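Local coordinates for putative TIM-barrel metal-dependent hydrolase (Mycobacterium avium subsp. paratuberculosis S397, PDB 4DZI), which is a putative metal-dependent hydrolase of the amidohydrolase family with a TIM-barrel fold and a two-metal site, holding cadmium here, whose substrate is not established, at residues S355-G360 / A364-F369; H15-L20 / P64-G69; A108-D111 / T117-M120. One frame throughout, in Å; residues are numbered along the deposited sequence.

Contact 1: residues S355-G360 / A364-F369; sequences SDWPHG and ASPVSF. With CD (cadmium ion), chain P; CD (cadmium ion), chain Q.
Ser355 OG is gripped from two directions: it accepts a hydrogen bond from Trp357 N at 3.1 Å (N-H...O 158°), closing an ST turn, and it is also hydrogen-bonded to the carboxylate of Asp11. With chi1 at 65° the hydroxyl lies between the backbone N and the carbonyl carbon, which lets a residue this small reach the amide two positions on while its CB rests on the proline of 364-369. There Ser355 CB meets Pro366 CB at 3.6 Å. Trp357 adds the second apolar touch, its CB 4.1 Å from Pro366 CG as the two side chains cross obliquely, and its NE1 comes within 3.3 Å of Ala364 O. Pro358, joined to Trp357 by a cis peptide bond, places its CB over the centre of one face of the indole. Asp356, the residue between the two ends of the ST turn, is a metal ligand: its OD1 bridges both cadmium ions, 2.3 Å from one and 2.7 Å from the other, and OD2 also binds the second ion, which takes His359 ND1 at 2.3 Å. Glu293 also binds both ions. Around this turn, strand 9-15 touches Ser355, Trp357 and Pro366, helix 103-113 covers the indole through Arg106, Val109 and Gln113, and helix 378-393 receives Phe369.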
ATOM      1  N   SER C 355       2.462  25.113  -3.074  1.00 12.39           N
ATOM      2  CA  SER C 355       3.111  25.110  -4.382  1.00 11.98           C
ATOM      3  C   SER C 355       4.356  24.217  -4.458  1.00 13.26           C
ATOM      4  O   SER C 355       4.740  23.800  -5.562  1.00 16.05           O
ATOM      5  CB  SER C 355       3.581  26.534  -4.725  1.00 14.11           C
ATOM      6  OG  SER C 355       4.592  26.915  -3.806  1.00 13.16           O
ATOM      7  N   ASP C 356       4.982  23.945  -3.310  1.00 12.81           N
ATOM      8  CA  ASP C 356       6.244  23.201  -3.230  1.00 11.42           C
ATOM      9  C   ASP C 356       7.377  23.971  -3.854  1.00 13.01           C
ATOM     10  O   ASP C 356       8.376  23.397  -4.263  1.00 14.89           O
ATOM     11  CB  ASP C 356       6.130  21.827  -3.917  1.00 15.01           C
ATOM     12  CG  ASP C 356       7.245  20.859  -3.505  1.00 11.91           C
ATOM     13  OD1 ASP C 356       7.758  20.903  -2.375  1.00 14.67           O
ATOM     14  OD2 ASP C 356       7.560  19.995  -4.346  1.00 16.39           O
ATOM     15  N   TRP C 357       7.221  25.284  -3.948  1.00 11.50           N
ATOM     16  CA  TRP C 357       8.326  26.090  -4.484  1.00  9.78           C
ATOM     17  C   TRP C 357       9.511  26.135  -3.541  1.00  9.88           C
ATOM     18  O   TRP C 357       9.352  26.260  -2.333  1.00 11.65           O
ATOM     19  CB  TRP C 357       7.757  27.501  -4.731  1.00 12.33           C
ATOM     20  CG  TRP C 357       8.629  28.311  -5.652  1.00 12.37           C
ATOM     21  CD1 TRP C 357       8.564  28.375  -7.040  1.00 16.34           C
ATOM     22  CD2 TRP C 357       9.731  29.208  -5.286  1.00 12.15           C
ATOM     23  NE1 TRP C 357       9.536  29.227  -7.543  1.00 13.01           N
ATOM     24  CE2 TRP C 357      10.274  29.731  -6.547  1.00 11.88           C
ATOM     25  CE3 TRP C 357      10.325  29.591  -4.088  1.00 13.67           C
ATOM     26  CZ2 TRP C 357      11.347  30.629  -6.575  1.00 14.32           C
ATOM     27  CZ3 TRP C 357      11.392  30.500  -4.136  1.00 16.73           C
ATOM     28  CH2 TRP C 357      11.901  30.983  -5.360  1.00 14.24           C
ATOM     29  N   PRO C 358      10.761  26.048  -4.054  1.00 12.48           N
ATOM     30  CA  PRO C 358      11.231  26.084  -5.425  1.00 12.43           C
ATOM     31  C   PRO C 358      11.579  24.710  -5.984  1.00 13.37           C
ATOM     32  O   PRO C 358      12.374  24.626  -6.900  1.00 12.97           O
ATOM     33  CB  PRO C 358      12.542  26.840  -5.272  1.00 11.99           C
ATOM     34  CG  PRO C 358      13.107  26.312  -4.018  1.00 14.27           C
ATOM     35  CD  PRO C 358      11.896  26.179  -3.111  1.00 15.24           C
ATOM     36  N   HIS C 359      11.009  23.631  -5.447  1.00 12.02           N
ATOM     37  CA  HIS C 359      11.421  22.315  -5.970  1.00 11.67           C
ATOM     38  C   HIS C 359      11.106  22.074  -7.424  1.00 18.19           C
ATOM     39  O   HIS C 359      10.188  22.638  -7.975  1.00 16.11           O
ATOM     40  CB  HIS C 359      10.753  21.216  -5.113  1.00 12.24           C
ATOM     41  CG  HIS C 359      11.389  21.016  -3.756  1.00 11.59           C
ATOM     42  ND1 HIS C 359      10.945  20.059  -2.863  1.00 11.53           N
ATOM     43  CD2 HIS C 359      12.476  21.622  -3.164  1.00 11.93           C
ATOM     44  CE1 HIS C 359      11.718  20.085  -1.777  1.00 11.43           C
ATOM     45  NE2 HIS C 359      12.672  21.026  -1.967  1.00 14.54           N
ATOM     46  N   GLY C 360      11.876  21.200  -8.081  1.00 12.91           N
ATOM     47  CA  GLY C 360      11.635  21.003  -9.508  1.00 12.28           C
ATOM     48  C   GLY C 360      10.258  20.431  -9.820  1.00 15.84           C
ATOM     49  O   GLY C 360       9.651  20.743 -10.867  1.00 16.92           O
ATOM     50  N   ALA C 364       6.259  26.434 -10.815  1.00 19.23           N
ATOM     51  CA  ALA C 364       7.191  27.526 -11.067  1.00 17.62           C
ATOM     52  C   ALA C 364       6.630  28.824 -10.509  1.00 18.58           C
ATOM     53  O   ALA C 364       7.361  29.639  -9.958  1.00 19.09           O
ATOM     54  CB  ALA C 364       7.420  27.680 -12.567  1.00 22.43           C
ATOM     55  N   SER C 365       5.324  29.008 -10.678  1.00 17.28           N
ATOM     56  CA  SER C 365       4.628  30.190 -10.170  1.00 18.78           C
ATOM     57  C   SER C 365       3.585  29.731  -9.179  1.00 18.06           C
ATOM     58  O   SER C 365       2.584  29.147  -9.569  1.00 18.07           O
ATOM     59  CB  SER C 365       3.911  30.917 -11.305  1.00 26.31           C
ATOM     60  OG  SER C 365       3.122  31.999 -10.810  1.00 25.63           O
ATOM     61  N   PRO C 366       3.820  29.993  -7.899  1.00 18.16           N
ATOM     62  CA  PRO C 366       2.886  29.461  -6.895  1.00 15.35           C
ATOM     63  C   PRO C 366       1.406  29.808  -7.136  1.00 15.99           C
ATOM     64  O   PRO C 366       0.517  28.934  -7.030  1.00 16.57           O
ATOM     65  CB  PRO C 366       3.424  30.052  -5.585  1.00 16.46           C
ATOM     66  CG  PRO C 366       4.912  30.184  -5.832  1.00 21.31           C
ATOM     67  CD  PRO C 366       5.016  30.614  -7.293  1.00 13.55           C
ATOM     68  N   VAL C 367       1.107  31.078  -7.431  1.00 15.84           N
ATOM     69  CA  VAL C 367      -0.309  31.426  -7.585  1.00 15.92           C
ATOM     70  C   VAL C 367      -0.963  30.762  -8.809  1.00 18.23           C
ATOM     71  O   VAL C 367      -2.184  30.815  -8.936  1.00 19.90           O
ATOM     72  CB  VAL C 367      -0.580  32.953  -7.613  1.00 15.14           C
ATOM     73  CG1 VAL C 367      -0.190  33.606  -6.278  1.00 16.81           C
ATOM     74  CG2 VAL C 367       0.100  33.597  -8.827  1.00 17.50           C
ATOM     75  N   SER C 368      -0.178  30.153  -9.707  1.00 19.40           N
ATOM     76  CA  SER C 368      -0.781  29.414 -10.837  1.00 14.49           C
ATOM     77  C   SER C 368      -1.608  28.209 -10.384  1.00 16.77           C
ATOM     78  O   SER C 368      -2.309  27.590 -11.185  1.00 20.82           O
ATOM     79  CB  SER C 368       0.279  28.985 -11.862  1.00 21.59           C
ATOM     80  OG  SER C 368       1.100  27.983 -11.318  1.00 23.54           O
ATOM     81  N   PHE C 369      -1.551  27.885  -9.095  1.00 18.42           N
ATOM     82  CA  PHE C 369      -2.406  26.828  -8.549  1.00 16.58           C
ATOM     83  C   PHE C 369      -3.872  27.141  -8.868  1.00 20.42           C
ATOM     84  O   PHE C 369      -4.680  26.240  -9.011  1.00 17.55           O
ATOM     85  CB  PHE C 369      -2.177  26.731  -7.039  1.00 16.48           C
ATOM     86  CG  PHE C 369      -2.838  25.551  -6.365  1.00 20.75           C
ATOM     87  CD1 PHE C 369      -4.140  25.644  -5.886  1.00 21.57           C
ATOM     88  CD2 PHE C 369      -2.127  24.376  -6.147  1.00 23.64           C
ATOM     89  CE1 PHE C 369      -4.743  24.591  -5.240  1.00 17.56           C
ATOM     90  CE2 PHE C 369      -2.723  23.312  -5.488  1.00 21.48           C
ATOM     91  CZ  PHE C 369      -4.031  23.420  -5.037  1.00 18.70           C
TER
HETATM   92 CD    CD P 501       9.104  18.697  -3.149  1.00 14.22          CD
HETATM   93 CD    CD Q 502       7.111  20.213  -0.263  1.00 12.10          CD
HETATM   94  O   HOH W   1      10.272  17.094  -1.652  1.00 15.79           O

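Contact 2: residues H15-L20 / P64-G69; sequences HYYEPL and PIIVPG. With CD (cadmium ion), chain Q.
The ring of Tyr17 carries Ile65 CD1 over one face, 3.5 Å above the plane and offset toward the rim, while a bridging water lies in the ring plane at the hydroxyl edge. This CH-pi contact belongs to the active-site end of the TIM barrel, where the loop leaving strand 9-15 meets strand 65-66 of a small two-stranded antiparallel sheet. Measured to the ring centroid, Ile65 CD1 stands at 3.7 Å and 19° from the ring normal, so over the face. The isoleucine gets there by running CG1 anti to its backbone N (chi1 -171°) and then bending CD1 over the ring at chi2; CG1 itself lies 3.5 Å from Tyr17 CE2. A branched aliphatic residue suits the place: both carbons lie on the same face, CD1 nearer the centre and CG1 above the rim at CE2. Tyrosine suits the other side, with a broad apolar face for Ile65 and a polar tip for the water. Two residues earlier, His15 NE2 binds a cadmium ion at 2.2 Å, completing an Asp-x-His pair with Asp13 at the end of the first barrel strand; the nearest atom of the Tyr17 side chain is about 8 Å from the other ion. Tyr17 OH donates to the water at 2.6 Å, and that water in turn donates to Ile66 O at 2.8 Å, while Ile66 CG2 packs 3.9 Å from Tyr17 OH.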
ATOM      1  N   HIS C  15      10.001  25.454   0.372  1.00 12.20           N
ATOM      2  CA  HIS C  15      11.274  24.929   0.889  1.00 10.43           C
ATOM      3  C   HIS C  15      12.428  25.914   0.906  1.00 12.35           C
ATOM      4  O   HIS C  15      12.454  26.857   0.126  1.00 12.44           O
ATOM      5  CB  HIS C  15      11.684  23.678   0.077  1.00 11.13           C
ATOM      6  CG  HIS C  15      10.737  22.532   0.266  1.00 11.86           C
ATOM      7  ND1 HIS C  15      10.841  21.696   1.308  1.00 13.29           N
ATOM      8  CD2 HIS C  15       9.593  22.153  -0.436  1.00 13.74           C
ATOM      9  CE1 HIS C  15       9.834  20.800   1.277  1.00  8.32           C
ATOM     10  NE2 HIS C  15       9.069  21.067   0.219  1.00 11.27           N
ATOM     11  N   TYR C  16      13.360  25.678   1.826  1.00 13.98           N
ATOM     12  CA  TYR C  16      14.720  26.197   1.734  1.00 15.12           C
ATOM     13  C   TYR C  16      15.618  25.021   1.329  1.00 19.44           C
ATOM     14  O   TYR C  16      15.195  23.844   1.358  1.00 13.48           O
ATOM     15  CB  TYR C  16      15.173  26.775   3.081  1.00 14.18           C
ATOM     16  CG  TYR C  16      14.810  25.893   4.228  1.00 11.64           C
ATOM     17  CD1 TYR C  16      15.533  24.718   4.504  1.00 11.93           C
ATOM     18  CD2 TYR C  16      13.715  26.193   5.046  1.00 12.98           C
ATOM     19  CE1 TYR C  16      15.162  23.883   5.556  1.00 14.83           C
ATOM     20  CE2 TYR C  16      13.330  25.352   6.097  1.00 12.71           C
ATOM     21  CZ  TYR C  16      14.067  24.206   6.353  1.00 14.22           C
ATOM     22  OH  TYR C  16      13.707  23.365   7.371  1.00 16.45           O
ATOM     23  N   TYR C  17      16.863  25.326   0.952  1.00 11.93           N
ATOM     24  CA  TYR C  17      17.862  24.286   0.756  1.00 12.42           C
ATOM     25  C   TYR C  17      18.849  24.477   1.902  1.00 13.10           C
ATOM     26  O   TYR C  17      19.431  25.567   2.091  1.00 15.11           O
ATOM     27  CB  TYR C  17      18.527  24.444  -0.603  1.00 14.65           C
ATOM     28  CG  TYR C  17      17.611  24.070  -1.758  1.00 11.81           C
ATOM     29  CD1 TYR C  17      16.995  22.817  -1.791  1.00 14.41           C
ATOM     30  CD2 TYR C  17      17.304  24.959  -2.779  1.00 11.91           C
ATOM     31  CE1 TYR C  17      16.171  22.430  -2.840  1.00 13.68           C
ATOM     32  CE2 TYR C  17      16.459  24.601  -3.813  1.00 15.57           C
ATOM     33  CZ  TYR C  17      15.881  23.334  -3.842  1.00 12.85           C
ATOM     34  OH  TYR C  17      15.074  22.970  -4.903  1.00 15.17           O
ATOM     35  N   GLU C  18      19.029  23.453   2.709  1.00 13.15           N
ATOM     36  CA  GLU C  18      19.897  23.586   3.892  1.00 12.39           C
ATOM     37  C   GLU C  18      21.343  23.815   3.517  1.00 14.12           C
ATOM     38  O   GLU C  18      21.847  23.200   2.605  1.00 15.14           O
ATOM     39  CB  GLU C  18      19.862  22.332   4.757  1.00 14.94           C
ATOM     40  CG  GLU C  18      18.515  21.993   5.388  1.00 17.23           C
ATOM     41  CD  GLU C  18      17.566  21.205   4.482  1.00 12.62           C
ATOM     42  OE1 GLU C  18      17.746  21.101   3.252  1.00 14.47           O
ATOM     43  OE2 GLU C  18      16.615  20.635   5.043  1.00 13.55           O
ATOM     44  N   PRO C  19      22.027  24.658   4.282  1.00 15.73           N
ATOM     45  CA  PRO C  19      23.485  24.697   4.156  1.00 20.32           C
ATOM     46  C   PRO C  19      24.106  23.417   4.720  1.00 16.48           C
ATOM     47  O   PRO C  19      23.458  22.665   5.472  1.00 14.97           O
ATOM     48  CB  PRO C  19      23.867  25.905   5.012  1.00 23.32           C
ATOM     49  CG  PRO C  19      22.800  25.941   6.070  1.00 21.10           C
ATOM     50  CD  PRO C  19      21.529  25.581   5.323  1.00 15.84           C
ATOM     51  N   LEU C  20      25.357  23.154   4.355  1.00 15.86           N
ATOM     52  CA  LEU C  20      25.995  21.909   4.775  1.00 17.68           C
ATOM     53  C   LEU C  20      26.044  21.698   6.286  1.00 15.67           C
ATOM     54  O   LEU C  20      26.164  20.577   6.724  1.00 17.10           O
ATOM     55  CB  LEU C  20      27.429  21.838   4.213  1.00 15.45           C
ATOM     56  CG  LEU C  20      27.514  21.637   2.707  1.00 20.34           C
ATOM     57  CD1 LEU C  20      28.982  21.675   2.298  1.00 26.45           C
ATOM     58  CD2 LEU C  20      26.887  20.305   2.255  1.00 16.95           C
ATOM     59  N   PRO C  64      25.043  22.732  -8.602  1.00 14.89           N
ATOM     60  CA  PRO C  64      23.959  23.559  -9.148  1.00 15.99           C
ATOM     61  C   PRO C  64      22.616  23.057  -8.664  1.00 17.29           C
ATOM     62  O   PRO C  64      22.507  21.960  -8.058  1.00 19.55           O
ATOM     63  CB  PRO C  64      24.056  23.346 -10.665  1.00 25.78           C
ATOM     64  CG  PRO C  64      24.815  22.087 -10.834  1.00 27.99           C
ATOM     65  CD  PRO C  64      25.760  22.001  -9.667  1.00 25.78           C
ATOM     66  N   ILE C  65      21.584  23.836  -8.948  1.00 16.89           N
ATOM     67  CA  ILE C  65      20.308  23.585  -8.293  1.00 16.98           C
ATOM     68  C   ILE C  65      19.207  23.552  -9.355  1.00 16.90           C
ATOM     69  O   ILE C  65      19.192  24.374 -10.289  1.00 16.13           O
ATOM     70  CB  ILE C  65      20.034  24.643  -7.206  1.00 15.45           C
ATOM     71  CG1 ILE C  65      18.796  24.234  -6.391  1.00 20.35           C
ATOM     72  CG2 ILE C  65      19.891  26.022  -7.827  1.00 17.95           C
ATOM     73  CD1 ILE C  65      19.009  22.949  -5.616  1.00 18.89           C
ATOM     74  N   ILE C  66      18.281  22.597  -9.220  1.00 16.18           N
ATOM     75  CA  ILE C  66      17.205  22.439 -10.193  1.00 16.61           C
ATOM     76  C   ILE C  66      16.349  23.732 -10.381  1.00 17.79           C
ATOM     77  O   ILE C  66      16.130  24.505  -9.442  1.00 15.62           O
ATOM     78  CB  ILE C  66      16.310  21.224  -9.809  1.00 15.77           C
ATOM     79  CG1 ILE C  66      15.380  20.855 -10.958  1.00 18.02           C
ATOM     80  CG2 ILE C  66      15.516  21.523  -8.538  1.00 19.55           C
ATOM     81  CD1 ILE C  66      14.689  19.507 -10.752  1.00 29.54           C
ATOM     82  N   VAL C  67      15.865  23.962 -11.592  1.00 14.97           N
ATOM     83  CA  VAL C  67      14.966  25.094 -11.882  1.00 19.02           C
ATOM     84  C   VAL C  67      13.565  24.758 -11.354  1.00 18.53           C
ATOM     85  O   VAL C  67      13.063  23.671 -11.597  1.00 16.72           O
ATOM     86  CB  VAL C  67      14.877  25.317 -13.410  1.00 21.02           C
ATOM     87  CG1 VAL C  67      13.744  26.289 -13.748  1.00 22.13           C
ATOM     88  CG2 VAL C  67      16.230  25.815 -13.953  1.00 18.94           C
ATOM     89  N   PRO C  68      12.939  25.678 -10.611  1.00 17.07           N
ATOM     90  CA  PRO C  68      11.621  25.377 -10.053  1.00 13.10           C
ATOM     91  C   PRO C  68      10.645  25.031 -11.155  1.00 14.19           C
ATOM     92  O   PRO C  68      10.603  25.695 -12.198  1.00 16.55           O
ATOM     93  CB  PRO C  68      11.214  26.716  -9.376  1.00 15.41           C
ATOM     94  CG  PRO C  68      12.518  27.328  -8.997  1.00 15.89           C
ATOM     95  CD  PRO C  68      13.458  26.995 -10.152  1.00 18.12           C
ATOM     96  N   GLY C  69       9.839  23.991 -10.938  1.00 15.04           N
ATOM     97  CA  GLY C  69       8.821  23.618 -11.908  1.00 16.93           C
ATOM     98  C   GLY C  69       9.278  22.891 -13.156  1.00 18.21           C
ATOM     99  O   GLY C  69       8.452  22.522 -13.967  1.00 21.41           O
TER
HETATM  100 CD    CD Q 502       7.111  20.213  -0.263  1.00 12.10          CD
HETATM  101  O   HOH W   2      15.074  24.706  -6.867  1.00 15.53           O

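Contact 3: residues A108-D111 / T117-M120; sequences AVMD and TAFM
This is an apolar helix-on-strand contact inside a beta-alpha-beta crossover of the TIM barrel: Met110, on helix 103-113, reaches across to Ala118 on strand 115-121, the strand that follows the helix. Strands 9-15 and 115-121 are parallel neighbours, and the helix lies on the connection between them, separated from its strand by only a short turn. Helix and strand are thereby packed as the outer layer and the wall of the barrel. Met110 and Ala118 come nearest in backbone terms, with 8.0 Å between their CA atoms, and the methionine spans that gap. Its chain leaves the helix with CG anti to the carbonyl carbon and runs extended through chi2, then folds at chi3 (58°), which swings the terminal methyl back against the strand. There are no hydrogen bonds across the contact, and none would be expected between a thioether and a methyl group. Methionine suits the helix side because it is long, unbranched and flexible enough to fill an uneven surface; alanine suits the strand side because its small CB lets that chain end reach the strand backbone itself. Strand side chains on the two sides serve different neighbours. Ala118 faces the helix and also touches Asn14 of strand 9-15, whereas Phe119 points the other way, toward Val12, Ile164 and the end of helix 378-393. Ile163 and Arg162 close in on Met110 from the next strand and the loop before it, and Arg162 also forms a salt bridge with Asp111, which adds a polar tie at the helix surface. At the centre of the contact the methyl sits over the strand: Met110 CE is 3.7 Å from Ala118 N and 3.9 Å from Ala118 CB.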
ATOM      1  N   ALA C 108      11.653  39.112  -0.052  1.00 16.77           N
ATOM      2  CA  ALA C 108      11.508  39.931  -1.245  1.00 14.63           C
ATOM      3  C   ALA C 108      10.923  39.162  -2.434  1.00 15.44           C
ATOM      4  O   ALA C 108      10.146  39.708  -3.189  1.00 16.78           O
ATOM      5  CB  ALA C 108      12.859  40.529  -1.621  1.00 21.10           C
ATOM      6  N   VAL C 109      11.312  37.902  -2.590  1.00 13.79           N
ATOM      7  CA  VAL C 109      10.704  37.049  -3.615  1.00 15.78           C
ATOM      8  C   VAL C 109       9.237  36.739  -3.284  1.00 15.38           C
ATOM      9  O   VAL C 109       8.412  36.724  -4.185  1.00 16.01           O
ATOM     10  CB  VAL C 109      11.546  35.751  -3.804  1.00 15.46           C
ATOM     11  CG1 VAL C 109      10.805  34.690  -4.610  1.00 19.13           C
ATOM     12  CG2 VAL C 109      12.835  36.117  -4.528  1.00 18.06           C
ATOM     13  N   MET C 110       8.922  36.508  -2.001  1.00 13.84           N
ATOM     14  CA  MET C 110       7.527  36.319  -1.589  1.00 15.22           C
ATOM     15  C   MET C 110       6.668  37.514  -1.989  1.00 16.14           C
ATOM     16  O   MET C 110       5.544  37.358  -2.444  1.00 14.09           O
ATOM     17  CB  MET C 110       7.402  36.044  -0.082  1.00 11.71           C
ATOM     18  CG  MET C 110       7.964  34.642   0.248  1.00 12.47           C
ATOM     19  SD  MET C 110       8.196  34.394   1.972  1.00 17.34           S
ATOM     20  CE  MET C 110       6.512  34.698   2.529  1.00 15.57           C
ATOM     21  N   ASP C 111       7.214  38.722  -1.841  1.00 18.96           N
ATOM     22  CA  ASP C 111       6.467  39.902  -2.278  1.00 21.56           C
ATOM     23  C   ASP C 111       6.116  39.832  -3.775  1.00 18.96           C
ATOM     24  O   ASP C 111       4.961  40.079  -4.162  1.00 21.93           O
ATOM     25  CB  ASP C 111       7.241  41.196  -1.970  1.00 17.34           C
ATOM     26  CG  ASP C 111       7.413  41.471  -0.481  1.00 24.74           C
ATOM     27  OD1 ASP C 111       6.623  40.971   0.335  1.00 20.33           O
ATOM     28  OD2 ASP C 111       8.337  42.248  -0.110  1.00 26.63           O
ATOM     29  N   THR C 117       2.248  34.642   3.633  1.00 14.39           N
ATOM     30  CA  THR C 117       2.944  33.764   4.581  1.00 12.60           C
ATOM     31  C   THR C 117       3.247  32.453   3.866  1.00 13.66           C
ATOM     32  O   THR C 117       2.395  31.954   3.165  1.00 14.65           O
ATOM     33  CB  THR C 117       2.091  33.480   5.846  1.00 17.06           C
ATOM     34  OG1 THR C 117       1.796  34.727   6.516  1.00 16.69           O
ATOM     35  CG2 THR C 117       2.812  32.573   6.855  1.00 19.38           C
ATOM     36  N   ALA C 118       4.466  31.959   4.029  1.00 15.32           N
ATOM     37  CA  ALA C 118       4.863  30.671   3.462  1.00 21.00           C
ATOM     38  C   ALA C 118       5.206  29.752   4.618  1.00 16.65           C
ATOM     39  O   ALA C 118       5.881  30.196   5.563  1.00 16.46           O
ATOM     40  CB  ALA C 118       6.095  30.869   2.595  1.00 17.98           C
ATOM     41  N   PHE C 119       4.818  28.467   4.527  1.00 12.79           N
ATOM     42  CA  PHE C 119       5.325  27.450   5.477  1.00 11.39           C
ATOM     43  C   PHE C 119       6.661  27.010   4.887  1.00 12.82           C
ATOM     44  O   PHE C 119       6.710  26.622   3.734  1.00 16.31           O
ATOM     45  CB  PHE C 119       4.387  26.247   5.575  1.00 16.36           C
ATOM     46  CG  PHE C 119       3.039  26.542   6.195  1.00 16.57           C
ATOM     47  CD1 PHE C 119       2.595  27.840   6.438  1.00 16.67           C
ATOM     48  CD2 PHE C 119       2.197  25.482   6.500  1.00 15.25           C
ATOM     49  CE1 PHE C 119       1.333  28.054   7.005  1.00 17.89           C
ATOM     50  CE2 PHE C 119       0.951  25.686   7.059  1.00 19.87           C
ATOM     51  CZ  PHE C 119       0.521  26.978   7.325  1.00 18.24           C
ATOM     52  N   MET C 120       7.740  27.115   5.655  1.00 12.02           N
ATOM     53  CA  MET C 120       9.089  26.842   5.129  1.00 14.71           C
ATOM     54  C   MET C 120       9.550  25.505   5.704  1.00 10.51           C
ATOM     55  O   MET C 120       9.638  25.336   6.934  1.00 12.64           O
ATOM     56  CB  MET C 120      10.078  27.959   5.507  1.00 14.99           C
ATOM     57  CG  MET C 120       9.904  29.227   4.669  1.00 18.83           C
ATOM     58  SD  MET C 120      10.311  29.036   2.902  1.00 22.48           S
ATOM     59  CE  MET C 120      12.036  28.641   3.053  1.00 25.28           C
TER

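How the contacts relate
Followed from the N terminus, the three contacts come in series, with none nested or crossed. Contact 2 closes first, a long loop from the end of strand 9-15 to strand 65-66; contact 3 then closes the short connection between helix 103-113 and strand 115-121; contact 1 closes a short loop near the C terminus, before helix 378-393. Contacts 1 and 2 meet at the metal site, sharing a cadmium ion and stacking His359 on His15, and Trp357 O probably bonds to His15 N; contact 3 lies behind, between helix layer and barrel wall. Trp357 CH2 packs on Val109 CG1, joining contacts 1 and 3, while Met120 CE touches the backbone at His15 and Tyr16, joining contacts 2 and 3.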